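Local coordinates for armadillo repeat protein arm00016 (Synthetic construct, PDB 4D4E) that is a computationally designed armadillo repeat scaffold made for modular peptide recognition and probably binds extended peptides along its solenoid, at residues P100-L105 against L140-K145; N157-I162 against S183-L188; Q19-P24 against Q30-K35; K61-A66 against N73-I78; E228-H233 against K240-A245. All coordinates share one frame; numbering follows the deposited sequence. Where two conformers were deposited one is given.

Contact 1 of 5, residues P100-L105 against L140-K145; sequences PLVKLL and LSPLVK
Leu-105 and Pro-142 meet where two helices of the armadillo solenoid come together, the turn that follows helix 98-103 lying against helix 140-146. The approach is wholly apolar and buries a modest area. Leu-105 points its CB at the other segment, and its CD2 methyl lies 3.9 Å from both Pro-142 CG and Pro-142 CB. The two side chains run obliquely to one another, and Leu-105 CB itself comes to 4.2 Å from Pro-142 CB. The leucine sits well away from a staggered form, its second torsion at 20°. Leu-105 also packs on Val-117 and Ile-120 of helix 110-124. Val-102, one helical turn earlier, is a looser partner: CG1, set nearly opposite the backbone N (chi1 165°), stops 4.3 Å from Pro-142 CG. The proline thus receives methyls from two residues of segment 100-105. Leu-143 starts off to one side, but its end comes nearer: CD1 takes the place anti to CA (chi2 178°), and it is the other methyl, CD2, that lies 4.3 Å from Leu-105 CD2.

Contact 2 of 5, residues N157-I162 against S183-L188; sequences NAVAAI and SPLVKL
Asn-157 O accepts a hydrogen bond from Ala-161 N, 2.9 Å away, in a turn of helix 152-166 that presents Val-159 and Ile-162 together to Leu-185 and Leu-188. These two helices, 152-166 and 182-187, belong to an armadillo solenoid, and their facing surfaces form part of its buried hydrophobic core. Leu-185 is the central side chain. It leaves its helix obliquely, yet its end swings inward, and both of its methyls reach Ile-162, whose CG2 is 3.7 Å from Leu-185 CD1 and equally far from Leu-185 CD2. With chi1 at -65° the CG1 of Ile-162 lies anti to the carbonyl carbon, which leaves CG2 anti to the backbone N and facing Leu-185. The isoleucine and leucine run at a slant to each other. Val-159 and Leu-188 were each modelled in two conformers, so their part is less certain: in the given ones Val-159 slides antiparallel past Leu-185, and its CG2 meets Leu-188 CD2 head-on at 4.0 Å. Ala-203 and Ala-200 of helix 194-208 lie against Leu-185 and Leu-188 respectively, and Leu-143 packs on Ile-162. Again in the given conformer, Val-159 CG1 rests 3.6 Å from Leu-185 CD1.

Contact 3 of 5, residues Q19-P24 against Q30-K35; sequences QQLNSP and QSALRK
A first torsion of -68° puts Gln-20 CG opposite its own carbonyl carbon, and a similar one of -57° does the same for Leu-21 CG; between them these two residues flank the methyl of Ala-32. The contact joins the end of helix 14-20 to helix 26-40 at the N-terminal end of the armadillo solenoid, the link between them beginning with a type I beta turn, Gln-20 to Ser-23. Ala-32 points directly at the turn, and its small side chain allows a close approach: Gln-20 CB lies 3.4 Å from Ala-32 CB. The glutamine chain then runs on extended, carrying its amide alongside the alanine with OE1 3.6 Å from the same CB. Leu-21 sets out at a slant, but its end comes nearer, CD2 reaching 3.9 Å from Ala-32 CB. The same methyl continues to the next residue, meeting the backbone N of Leu-33 at 3.6 Å and, more loosely, its CG. Met-17 also lies on Ala-32, which is therefore walled in by helix 14-20 as well as by the turn. Gln-19 O is gripped by Asn-22 N and, in the conformer given, by Asn-22 ND2 (3.1 Å, 151° at the hydrogen), both from the same face of its carbonyl plane. Ser-23 OG is hydrogen-bonded to Glu-28 OE1, while the backbone N of Ser-23 binds Gln-20 O at 3.1 Å.

Contact 4 of 5, residues K61-A66 against N73-I78; sequences KLLDDA and NAVAAI
Leu-63 and Ala-74 give up the most surface here, with Ile-78 next to them one helical turn along. Leu-63 leaves its backbone at a slant, and its CG stands opposite the carbonyl carbon (chi1 -55°), which sends both methyls across to helix 68-81. Its CD1 meets Ile-78 CD1 at 3.6 Å, the two side chains set end against end, and CD2 lies only slightly farther from the same methyl. CD2 also touches Ala-74 CB at 3.9 Å, and comes to 3.4 Å from Val-75 CG2, closer than normal van der Waals contact; the side chains of Leu-63 and Val-75 lie nearly perpendicular. An alanine in place of Leu-63 would lose both methyls and would probably leave Ile-78 CD1 and Val-75 CG2 facing a gap. Residues 62-64 form a short 3-10 segment following helix 56-61, and its packing on the next helix is part of the right-handed armadillo superhelix, in which successive helices share one hydrophobic core. Leu-62 points its CB straight at Ala-74, the two CB atoms lying 3.7 Å apart, while its branches turn toward Leu-29 and Leu-33 of helix 26-40. Leu-104 touches both Leu-63 and Val-75. In the loop, Asp-65 OD2 accepts a hydrogen bond from Ser-67 N.

Contact 5 of 5, residues E228-H233 against K240-A245; sequences EKLQSH and KNAQAA
Gln-243 and Gln-231 meet beside the buried pair of Leu-230 and Ala-242. From its CB outward, Gln-243 keeps close to a single atom, the side-chain nitrogen of Gln-231. Its CB lies 3.6 Å from Gln-231 NE2. CG follows, held opposite the backbone N by a first torsion of -152°; it is modelled only 2.9 Å from Gln-231 NE2, too close for a carbon and an amide nitrogen, so the detail of this pair is doubtful. The chain then bends at its second torsion, and the amide turns away: CD is 3.9 Å from Gln-231 NE2 and OE1 4.1 Å, with the two amide planes 76° apart. Gln-231 itself runs extended beyond its CG, which brings its end to the helix although the residue starts off at a slant, and it also touches Leu-246. Replacing Gln-243 by alanine removes CG and the amide, and would probably leave the end of Gln-231 with less to pack on, Leu-246 remaining beside it. Deeper in, Leu-230 aims its CB at Ala-242, the CB atoms meeting at 3.7 Å. Its branches continue to Ile-197 and Val-201 of helix 194-208 and to Val-238, so this leucine bridges helices 194-208 and 236-248. Such packing of a short helix and its turn against the last long helix, 236-248, is how the armadillo solenoid closes at its C-terminal end.

The five contacts follow one another along the solenoid, contact 3 near the N-terminal end and contact 5 near the C-terminal end, their centres about 48 Å apart. Contacts 3, 4, 1 and 2 touch in turn. Contact 3 touches contact 4 (centres about 11 Å apart) through Leu-33 CG and Leu-62 CD1, 4.0 Å apart. Contact 4 reaches contact 1 where Leu-104 CD1 lies 3.6 Å from Val-75 CG2, and contact 1 reaches contact 2 where Leu-143 CB lies 3.7 Å from Ile-162 CD1. Contacts 2 and 5 do not touch; their nearest atoms are about 7 Å apart. All five are packing within a scaffold designed to present repeated surfaces to a peptide.

Contact 1 of 5, residues P100-L105 against L140-K145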
# COMPACT_ATOMS: atom_id res chain seq x y z
N PRO A 100 -9.16 -6.93 -7.65
CA PRO A 100 -8.10 -7.08 -8.68
C PRO A 100 -6.76 -6.60 -8.18
O PRO A 100 -5.75 -7.17 -8.62
CB PRO A 100 -8.57 -6.18 -9.83
CG PRO A 100 -9.99 -5.84 -9.52
CD PRO A 100 -10.21 -5.97 -8.06
N LEU A 101 -6.72 -5.58 -7.30
CA LEU A 101 -5.38 -5.12 -6.83
C LEU A 101 -4.72 -6.26 -6.06
O LEU A 101 -3.56 -6.55 -6.25
CB LEU A 101 -5.45 -3.88 -5.96
CG LEU A 101 -5.72 -2.60 -6.73
CD1 LEU A 101 -5.86 -1.46 -5.72
CD2 LEU A 101 -4.62 -2.33 -7.76
N VAL A 102 -5.50 -6.95 -5.23
CA VAL A 102 -4.98 -8.07 -4.41
C VAL A 102 -4.54 -9.25 -5.26
O VAL A 102 -3.55 -9.90 -4.89
CB VAL A 102 -6.06 -8.64 -3.46
CG1 VAL A 102 -5.67 -10.00 -2.87
CG2 VAL A 102 -6.38 -7.64 -2.41
N LYS A 103 -5.32 -9.56 -6.30
CA LYS A 103 -4.97 -10.62 -7.25
C LYS A 103 -3.57 -10.32 -7.85
O LYS A 103 -2.80 -11.24 -8.15
CB LYS A 103 -6.02 -10.74 -8.37
CG LYS A 103 -5.64 -11.53 -9.63
CD LYS A 103 -6.79 -11.71 -10.60
CE LYS A 103 -7.39 -10.41 -11.14
NZ LYS A 103 -6.41 -9.33 -11.52
N LEU A 104 -3.25 -9.03 -8.01
CA LEU A 104 -2.01 -8.66 -8.73
C LEU A 104 -0.76 -8.88 -7.89
O LEU A 104 0.34 -8.86 -8.40
CB LEU A 104 -2.07 -7.23 -9.30
CG LEU A 104 -3.04 -7.20 -10.49
CD1 LEU A 104 -3.34 -5.77 -10.90
CD2 LEU A 104 -2.56 -8.04 -11.70
N LEU A 105 -0.96 -9.09 -6.58
CA LEU A 105 0.12 -9.29 -5.69
C LEU A 105 0.90 -10.57 -5.99
O LEU A 105 2.04 -10.72 -5.52
CB LEU A 105 -0.38 -9.24 -4.22
CG LEU A 105 -0.42 -7.91 -3.46
CD1 LEU A 105 -0.41 -6.66 -4.35
CD2 LEU A 105 -1.54 -7.88 -2.42
N LEU A 140 -4.25 -8.97 3.58
CA LEU A 140 -3.26 -9.10 4.65
C LEU A 140 -2.26 -10.21 4.45
O LEU A 140 -1.06 -9.98 4.56
CB LEU A 140 -3.94 -9.28 6.04
CG LEU A 140 -4.17 -8.03 6.90
CD1 LEU A 140 -4.42 -6.75 6.11
CD2 LEU A 140 -5.17 -8.28 8.00
N SER A 141 -2.73 -11.42 4.17
CA SER A 141 -1.80 -12.51 3.96
C SER A 141 -0.76 -12.30 2.80
O SER A 141 0.43 -12.62 2.99
CB SER A 141 -2.53 -13.84 3.76
OG SER A 141 -2.77 -14.40 5.05
N PRO A 142 -1.21 -11.83 1.62
CA PRO A 142 -0.23 -11.68 0.55
C PRO A 142 0.74 -10.55 0.86
O PRO A 142 1.92 -10.64 0.48
CB PRO A 142 -1.08 -11.34 -0.69
CG PRO A 142 -2.40 -10.94 -0.18
CD PRO A 142 -2.58 -11.76 1.08
N LEU A 143 0.25 -9.50 1.54
CA LEU A 143 1.12 -8.39 1.96
C LEU A 143 2.19 -8.90 2.91
O LEU A 143 3.36 -8.54 2.76
CB LEU A 143 0.33 -7.23 2.59
CG LEU A 143 -0.52 -6.33 1.69
CD1 LEU A 143 -1.27 -5.25 2.50
CD2 LEU A 143 0.39 -5.61 0.67
N VAL A 144 1.79 -9.74 3.87
CA VAL A 144 2.75 -10.26 4.83
C VAL A 144 3.86 -11.05 4.09
O VAL A 144 5.07 -10.95 4.44
CB VAL A 144 2.03 -11.08 5.93
CG1 VAL A 144 2.89 -12.23 6.53
CG2 VAL A 144 1.42 -10.13 6.97
N LYS A 145 3.43 -11.82 3.09
CA LYS A 145 4.32 -12.55 2.21
C LYS A 145 5.28 -11.65 1.45
O LYS A 145 6.42 -12.01 1.29
CB LYS A 145 3.55 -13.41 1.24
CG LYS A 145 3.69 -14.89 1.52
CD LYS A 145 4.30 -15.61 0.31
CE LYS A 145 3.21 -16.13 -0.60
NZ LYS A 145 2.08 -15.16 -0.56

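Contact 2 of 5, residues N157-I162 against S183-L188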
# COMPACT_ATOMS: atom_id res chain seq x y z
N ASN A 157 7.30 -0.83 -0.37
CA ASN A 157 5.86 -0.49 -0.50
C ASN A 157 5.00 -1.40 0.43
O ASN A 157 4.01 -0.93 1.01
CB ASN A 157 5.45 -0.70 -1.97
CG ASN A 157 6.00 0.38 -2.93
OD1 ASN A 157 6.20 1.52 -2.55
ND2 ASN A 157 6.17 0.03 -4.18
N ALA A 158 5.41 -2.68 0.59
CA ALA A 158 4.69 -3.63 1.42
C ALA A 158 4.71 -3.25 2.86
O ALA A 158 3.68 -3.44 3.52
CB ALA A 158 5.22 -5.06 1.29
N VAL A 159 5.87 -2.76 3.40
CA VAL A 159 5.89 -2.35 4.79
C VAL A 159 5.10 -1.09 4.97
O VAL A 159 4.50 -0.88 6.01
CB VAL A 159 7.28 -2.06 5.40
CG1 VAL A 159 7.26 -2.36 6.90
CG2 VAL A 159 8.35 -2.86 4.70
N ALA A 160 5.15 -0.22 3.96
CA ALA A 160 4.37 1.04 4.02
C ALA A 160 2.85 0.71 4.10
O ALA A 160 2.07 1.37 4.86
CB ALA A 160 4.69 1.93 2.78
N ALA A 161 2.44 -0.34 3.39
CA ALA A 161 1.02 -0.78 3.46
C ALA A 161 0.72 -1.35 4.84
O ALA A 161 -0.32 -1.07 5.40
CB ALA A 161 0.71 -1.81 2.35
N ILE A 162 1.61 -2.19 5.37
CA ILE A 162 1.39 -2.80 6.67
C ILE A 162 1.39 -1.73 7.78
O ILE A 162 0.53 -1.75 8.65
CB ILE A 162 2.46 -3.85 7.00
CG1 ILE A 162 2.40 -5.06 6.04
CG2 ILE A 162 2.42 -4.22 8.52
CD1 ILE A 162 1.09 -5.83 5.97
N SER A 183 6.74 -11.02 13.22
CA SER A 183 8.14 -11.45 13.06
C SER A 183 8.77 -10.91 11.74
O SER A 183 9.95 -10.50 11.73
CB SER A 183 8.26 -12.97 13.18
OG SER A 183 8.44 -13.60 11.93
N PRO A 184 7.98 -10.90 10.63
CA PRO A 184 8.53 -10.22 9.48
C PRO A 184 8.80 -8.72 9.69
O PRO A 184 9.75 -8.18 9.13
CB PRO A 184 7.47 -10.45 8.39
CG PRO A 184 6.83 -11.75 8.77
CD PRO A 184 6.86 -11.81 10.26
N LEU A 185 7.99 -8.06 10.51
CA LEU A 185 8.18 -6.63 10.78
C LEU A 185 9.44 -6.41 11.63
O LEU A 185 10.16 -5.40 11.43
CB LEU A 185 6.96 -6.05 11.48
CG LEU A 185 5.98 -5.06 10.86
CD1 LEU A 185 6.01 -4.76 9.34
CD2 LEU A 185 4.54 -5.20 11.43
N VAL A 186 9.70 -7.33 12.57
CA VAL A 186 10.86 -7.28 13.47
C VAL A 186 12.18 -7.51 12.70
O VAL A 186 13.18 -6.83 12.91
CB VAL A 186 10.67 -8.23 14.67
CG1 VAL A 186 11.97 -8.47 15.38
CG2 VAL A 186 9.72 -7.63 15.69
N LYS A 187 12.14 -8.45 11.76
CA LYS A 187 13.21 -8.70 10.80
C LYS A 187 13.57 -7.43 9.93
O LYS A 187 14.72 -7.05 9.81
CB LYS A 187 12.73 -9.91 9.98
CG LYS A 187 13.67 -10.59 9.01
CD LYS A 187 13.72 -9.82 7.70
CE LYS A 187 13.60 -10.73 6.48
NZ LYS A 187 14.92 -11.20 6.02
N LEU A 188 12.54 -6.75 9.41
CA LEU A 188 12.68 -5.54 8.62
C LEU A 188 13.31 -4.37 9.39
O LEU A 188 13.71 -3.39 8.77
CB LEU A 188 11.31 -5.10 8.09
CG LEU A 188 10.87 -5.65 6.74
CD1 LEU A 188 11.80 -6.73 6.21
CD2 LEU A 188 9.41 -6.12 6.75

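Contact 3 of 5, residues Q19-P24 against Q30-K35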
# COMPACT_ATOMS: atom_id res chain seq x y z
N GLN A 19 -13.02 7.03 -23.17
CA GLN A 19 -13.44 6.10 -24.20
C GLN A 19 -12.28 5.30 -24.80
O GLN A 19 -12.42 4.09 -25.06
CB GLN A 19 -14.17 6.83 -25.31
CG GLN A 19 -15.20 5.94 -25.97
CD GLN A 19 -15.63 6.49 -27.31
OE1 GLN A 19 -15.36 7.65 -27.62
NE2 GLN A 19 -16.32 5.67 -28.10
N GLN A 20 -11.13 5.96 -25.00
CA GLN A 20 -9.97 5.32 -25.61
C GLN A 20 -9.34 4.23 -24.76
O GLN A 20 -8.66 3.38 -25.31
CB GLN A 20 -8.92 6.36 -26.02
CG GLN A 20 -9.41 7.23 -27.16
CD GLN A 20 -8.54 8.45 -27.37
OE1 GLN A 20 -7.67 8.78 -26.55
NE2 GLN A 20 -8.74 9.14 -28.50
N LEU A 21 -9.57 4.25 -23.44
CA LEU A 21 -9.17 3.13 -22.56
C LEU A 21 -9.84 1.81 -22.98
O LEU A 21 -9.37 0.73 -22.63
CB LEU A 21 -9.51 3.43 -21.08
CG LEU A 21 -8.89 4.70 -20.48
CD1 LEU A 21 -9.24 4.77 -19.01
CD2 LEU A 21 -7.34 4.75 -20.66
N ASN A 22 -10.98 1.92 -23.67
CA ASN A 22 -11.78 0.76 -24.09
C ASN A 22 -11.53 0.44 -25.57
O ASN A 22 -12.14 -0.46 -26.12
CB ASN A 22 -13.30 1.01 -23.83
CG ASN A 22 -13.60 1.66 -22.47
OD1 ASN A 22 -13.73 0.99 -21.45
ND2 ASN A 22 -13.74 2.98 -22.47
N SER A 23 -10.62 1.18 -26.22
CA SER A 23 -10.23 0.98 -27.63
C SER A 23 -9.32 -0.22 -27.83
O SER A 23 -8.34 -0.36 -27.11
CB SER A 23 -9.47 2.21 -28.14
OG SER A 23 -8.66 1.89 -29.26
N PRO A 24 -9.62 -1.09 -28.83
CA PRO A 24 -8.73 -2.24 -29.07
C PRO A 24 -7.42 -1.82 -29.78
O PRO A 24 -6.47 -2.59 -29.79
CB PRO A 24 -9.58 -3.16 -29.98
CG PRO A 24 -10.96 -2.57 -29.99
CD PRO A 24 -10.75 -1.09 -29.76
N GLN A 30 -2.59 2.99 -25.17
CA GLN A 30 -1.34 3.43 -24.51
C GLN A 30 -1.34 4.95 -24.36
O GLN A 30 -1.02 5.47 -23.31
CB GLN A 30 -0.16 3.08 -25.45
CG GLN A 30 1.21 3.05 -24.80
CD GLN A 30 2.38 3.27 -25.79
OE1 GLN A 30 2.18 3.56 -26.98
NE2 GLN A 30 3.59 3.16 -25.28
N SER A 31 -1.72 5.64 -25.43
CA SER A 31 -1.79 7.09 -25.43
C SER A 31 -2.81 7.63 -24.41
O SER A 31 -2.51 8.54 -23.61
CB SER A 31 -2.18 7.56 -26.83
OG SER A 31 -1.52 8.76 -27.12
N ALA A 32 -4.02 7.05 -24.43
CA ALA A 32 -5.04 7.46 -23.48
C ALA A 32 -4.58 7.21 -22.05
O ALA A 32 -4.59 8.14 -21.22
CB ALA A 32 -6.39 6.81 -23.80
N LEU A 33 -4.14 5.99 -21.74
CA LEU A 33 -3.59 5.74 -20.41
C LEU A 33 -2.45 6.68 -20.06
O LEU A 33 -2.38 7.08 -18.93
CB LEU A 33 -3.09 4.33 -20.22
CG LEU A 33 -3.73 3.35 -19.28
CD1 LEU A 33 -2.79 2.18 -19.21
CD2 LEU A 33 -4.01 3.93 -17.89
N ARG A 34 -1.59 7.01 -21.03
CA ARG A 34 -0.59 8.07 -20.90
C ARG A 34 -1.16 9.32 -20.26
O ARG A 34 -0.76 9.70 -19.16
CB ARG A 34 -0.06 8.51 -22.26
CG ARG A 34 1.05 7.70 -22.87
CD ARG A 34 2.44 8.26 -22.58
NE ARG A 34 3.46 7.29 -23.00
CZ ARG A 34 3.87 6.25 -22.28
NH1 ARG A 34 3.39 6.02 -21.06
NH2 ARG A 34 4.78 5.43 -22.78
N LYS A 35 -2.06 9.98 -20.98
CA LYS A 35 -2.56 11.28 -20.58
C LYS A 35 -3.26 11.18 -19.22
O LYS A 35 -3.00 11.97 -18.29
CB LYS A 35 -3.49 11.85 -21.66
CG LYS A 35 -2.76 12.27 -22.94
CD LYS A 35 -3.63 12.08 -24.18
CE LYS A 35 -2.82 11.95 -25.47
NZ LYS A 35 -1.65 11.02 -25.34

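Contact 4 of 5, residues K61-A66 against N73-I78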
# COMPACT_ATOMS: atom_id res chain seq x y z
N LYS A 61 -10.95 -2.14 -15.00
CA LYS A 61 -11.13 -3.19 -15.96
C LYS A 61 -9.85 -3.48 -16.75
O LYS A 61 -9.68 -4.61 -17.23
CB LYS A 61 -12.28 -2.87 -16.90
CG LYS A 61 -12.67 -4.03 -17.78
CD LYS A 61 -13.16 -3.52 -19.12
CE LYS A 61 -12.89 -4.50 -20.25
NZ LYS A 61 -12.88 -3.69 -21.49
N LEU A 62 -8.96 -2.49 -16.88
CA LEU A 62 -7.63 -2.69 -17.50
C LEU A 62 -6.68 -3.56 -16.68
O LEU A 62 -5.64 -3.96 -17.21
CB LEU A 62 -6.95 -1.32 -17.79
CG LEU A 62 -7.51 -0.51 -18.96
CD1 LEU A 62 -6.84 0.85 -19.12
CD2 LEU A 62 -7.46 -1.33 -20.26
N LEU A 63 -7.02 -3.84 -15.41
CA LEU A 63 -6.19 -4.65 -14.53
C LEU A 63 -6.28 -6.10 -14.92
O LEU A 63 -5.53 -6.91 -14.41
CB LEU A 63 -6.57 -4.49 -13.04
CG LEU A 63 -6.58 -3.07 -12.48
CD1 LEU A 63 -6.90 -3.00 -10.97
CD2 LEU A 63 -5.27 -2.33 -12.85
N ASP A 64 -7.18 -6.42 -15.84
CA ASP A 64 -7.22 -7.78 -16.41
C ASP A 64 -6.69 -7.90 -17.83
O ASP A 64 -6.76 -8.97 -18.41
CB ASP A 64 -8.62 -8.33 -16.37
CG ASP A 64 -8.87 -9.03 -15.13
OD1 ASP A 64 -8.02 -9.90 -14.79
OD2 ASP A 64 -9.87 -8.68 -14.46
N ASP A 65 -6.16 -6.80 -18.35
CA ASP A 65 -5.66 -6.73 -19.72
C ASP A 65 -4.59 -7.77 -20.05
O ASP A 65 -3.86 -8.21 -19.15
CB ASP A 65 -5.14 -5.34 -20.02
CG ASP A 65 -4.90 -5.15 -21.48
OD1 ASP A 65 -5.90 -4.83 -22.15
OD2 ASP A 65 -3.74 -5.39 -21.95
N ALA A 66 -4.51 -8.17 -21.33
CA ALA A 66 -3.49 -9.12 -21.82
C ALA A 66 -2.04 -8.54 -21.69
O ALA A 66 -1.10 -9.28 -21.40
CB ALA A 66 -3.77 -9.53 -23.27
N ASN A 73 0.77 0.18 -16.04
CA ASN A 73 0.46 1.59 -16.14
C ASN A 73 -0.95 1.89 -15.59
O ASN A 73 -1.16 2.95 -15.04
CB ASN A 73 0.55 2.09 -17.59
CG ASN A 73 2.00 2.19 -18.12
OD1 ASN A 73 2.83 2.84 -17.50
ND2 ASN A 73 2.27 1.63 -19.30
N ALA A 74 -1.92 0.99 -15.78
CA ALA A 74 -3.28 1.18 -15.19
C ALA A 74 -3.21 1.20 -13.64
O ALA A 74 -3.82 2.04 -13.00
CB ALA A 74 -4.25 0.11 -15.67
N VAL A 75 -2.44 0.26 -13.08
CA VAL A 75 -2.23 0.17 -11.62
C VAL A 75 -1.51 1.45 -11.09
O VAL A 75 -1.86 1.92 -10.02
CB VAL A 75 -1.42 -1.09 -11.21
CG1 VAL A 75 -1.16 -1.08 -9.73
CG2 VAL A 75 -2.21 -2.36 -11.46
N ALA A 76 -0.53 2.00 -11.85
CA ALA A 76 0.22 3.19 -11.43
C ALA A 76 -0.77 4.31 -11.29
O ALA A 76 -0.76 5.09 -10.34
CB ALA A 76 1.38 3.58 -12.41
N ALA A 77 -1.64 4.39 -12.28
CA ALA A 77 -2.65 5.46 -12.34
C ALA A 77 -3.61 5.37 -11.11
O ALA A 77 -3.83 6.39 -10.43
CB ALA A 77 -3.39 5.37 -13.66
N ILE A 78 -4.20 4.17 -10.88
CA ILE A 78 -4.98 3.84 -9.68
C ILE A 78 -4.14 4.15 -8.40
O ILE A 78 -4.69 4.68 -7.44
CB ILE A 78 -5.46 2.36 -9.67
CG1 ILE A 78 -6.46 2.06 -10.80
CG2 ILE A 78 -5.95 1.90 -8.28
CD1 ILE A 78 -6.73 0.57 -10.93

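Contact 5 of 5, residues E228-H233 against K240-A245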
# COMPACT_ATOMS: atom_id res chain seq x y z
N GLU A 228 16.24 -1.40 20.15
CA GLU A 228 17.44 -0.93 20.83
C GLU A 228 18.69 -0.86 19.92
O GLU A 228 19.40 0.13 19.95
CB GLU A 228 17.72 -1.77 22.04
CG GLU A 228 16.85 -1.37 23.20
CD GLU A 228 17.40 -1.90 24.50
OE1 GLU A 228 18.47 -2.61 24.50
OE2 GLU A 228 16.75 -1.60 25.52
N LYS A 229 18.92 -1.88 19.09
CA LYS A 229 19.99 -1.81 18.04
C LYS A 229 19.95 -0.53 17.17
O LYS A 229 20.99 0.06 16.91
CB LYS A 229 19.96 -3.06 17.19
CG LYS A 229 21.04 -3.16 16.11
CD LYS A 229 21.46 -4.62 15.93
CE LYS A 229 22.71 -4.81 15.07
NZ LYS A 229 22.28 -4.79 13.66
N LEU A 230 18.74 -0.10 16.77
CA LEU A 230 18.53 1.09 15.94
C LEU A 230 18.86 2.36 16.66
O LEU A 230 19.00 3.42 16.03
CB LEU A 230 17.08 1.16 15.46
CG LEU A 230 16.70 0.07 14.47
CD1 LEU A 230 15.20 0.08 14.23
CD2 LEU A 230 17.43 0.28 13.16
N GLN A 231 18.95 2.29 17.99
CA GLN A 231 19.43 3.48 18.68
C GLN A 231 20.84 3.84 18.29
O GLN A 231 21.27 4.96 18.57
CB GLN A 231 19.28 3.40 20.21
CG GLN A 231 17.86 3.82 20.54
CD GLN A 231 17.51 3.56 21.97
OE1 GLN A 231 18.04 2.63 22.59
NE2 GLN A 231 16.60 4.35 22.50
N SER A 232 21.57 2.94 17.62
CA SER A 232 22.89 3.32 17.09
C SER A 232 23.03 3.23 15.54
O SER A 232 24.13 3.22 14.97
CB SER A 232 24.02 2.63 17.88
OG SER A 232 23.91 1.27 17.66
N HIS A 233 21.89 3.20 14.86
CA HIS A 233 21.88 3.21 13.43
C HIS A 233 22.49 4.53 12.97
O HIS A 233 22.31 5.55 13.65
CB HIS A 233 20.42 3.17 12.98
CG HIS A 233 20.27 3.00 11.50
ND1 HIS A 233 20.41 4.04 10.62
CD2 HIS A 233 20.02 1.90 10.75
CE1 HIS A 233 20.26 3.60 9.38
NE2 HIS A 233 20.04 2.30 9.43
N LYS A 240 15.72 8.11 16.43
CA LYS A 240 14.71 8.86 17.12
C LYS A 240 13.35 8.18 17.03
O LYS A 240 12.65 8.03 18.03
CB LYS A 240 14.61 10.23 16.47
CG LYS A 240 15.56 11.24 17.08
CD LYS A 240 15.61 12.48 16.22
CE LYS A 240 16.20 13.62 17.03
NZ LYS A 240 16.21 14.86 16.21
N ASN A 241 12.99 7.76 15.82
CA ASN A 241 11.78 6.95 15.62
C ASN A 241 11.78 5.70 16.45
O ASN A 241 10.74 5.35 17.01
CB ASN A 241 11.62 6.63 14.15
CG ASN A 241 11.42 7.90 13.33
OD1 ASN A 241 11.32 8.98 13.91
ND2 ASN A 241 11.40 7.79 12.03
N ALA A 242 12.95 5.06 16.58
CA ALA A 242 13.12 3.79 17.29
C ALA A 242 12.94 3.99 18.76
O ALA A 242 12.42 3.13 19.48
CB ALA A 242 14.51 3.24 17.07
N GLN A 243 13.41 5.13 19.22
CA GLN A 243 13.26 5.44 20.61
C GLN A 243 11.81 5.78 20.94
O GLN A 243 11.28 5.33 21.96
CB GLN A 243 14.19 6.56 21.01
CG GLN A 243 14.50 6.38 22.47
CD GLN A 243 14.71 7.69 23.14
OE1 GLN A 243 15.75 8.32 22.96
NE2 GLN A 243 13.73 8.12 23.92
N ALA A 244 11.17 6.55 20.08
CA ALA A 244 9.75 6.85 20.23
C ALA A 244 8.91 5.56 20.19
O ALA A 244 7.88 5.49 20.83
CB ALA A 244 9.27 7.84 19.16
N ALA A 245 9.34 4.54 19.43
CA ALA A 245 8.67 3.22 19.46
C ALA A 245 8.85 2.48 20.76
O ALA A 245 7.93 1.78 21.24
CB ALA A 245 9.13 2.33 18.29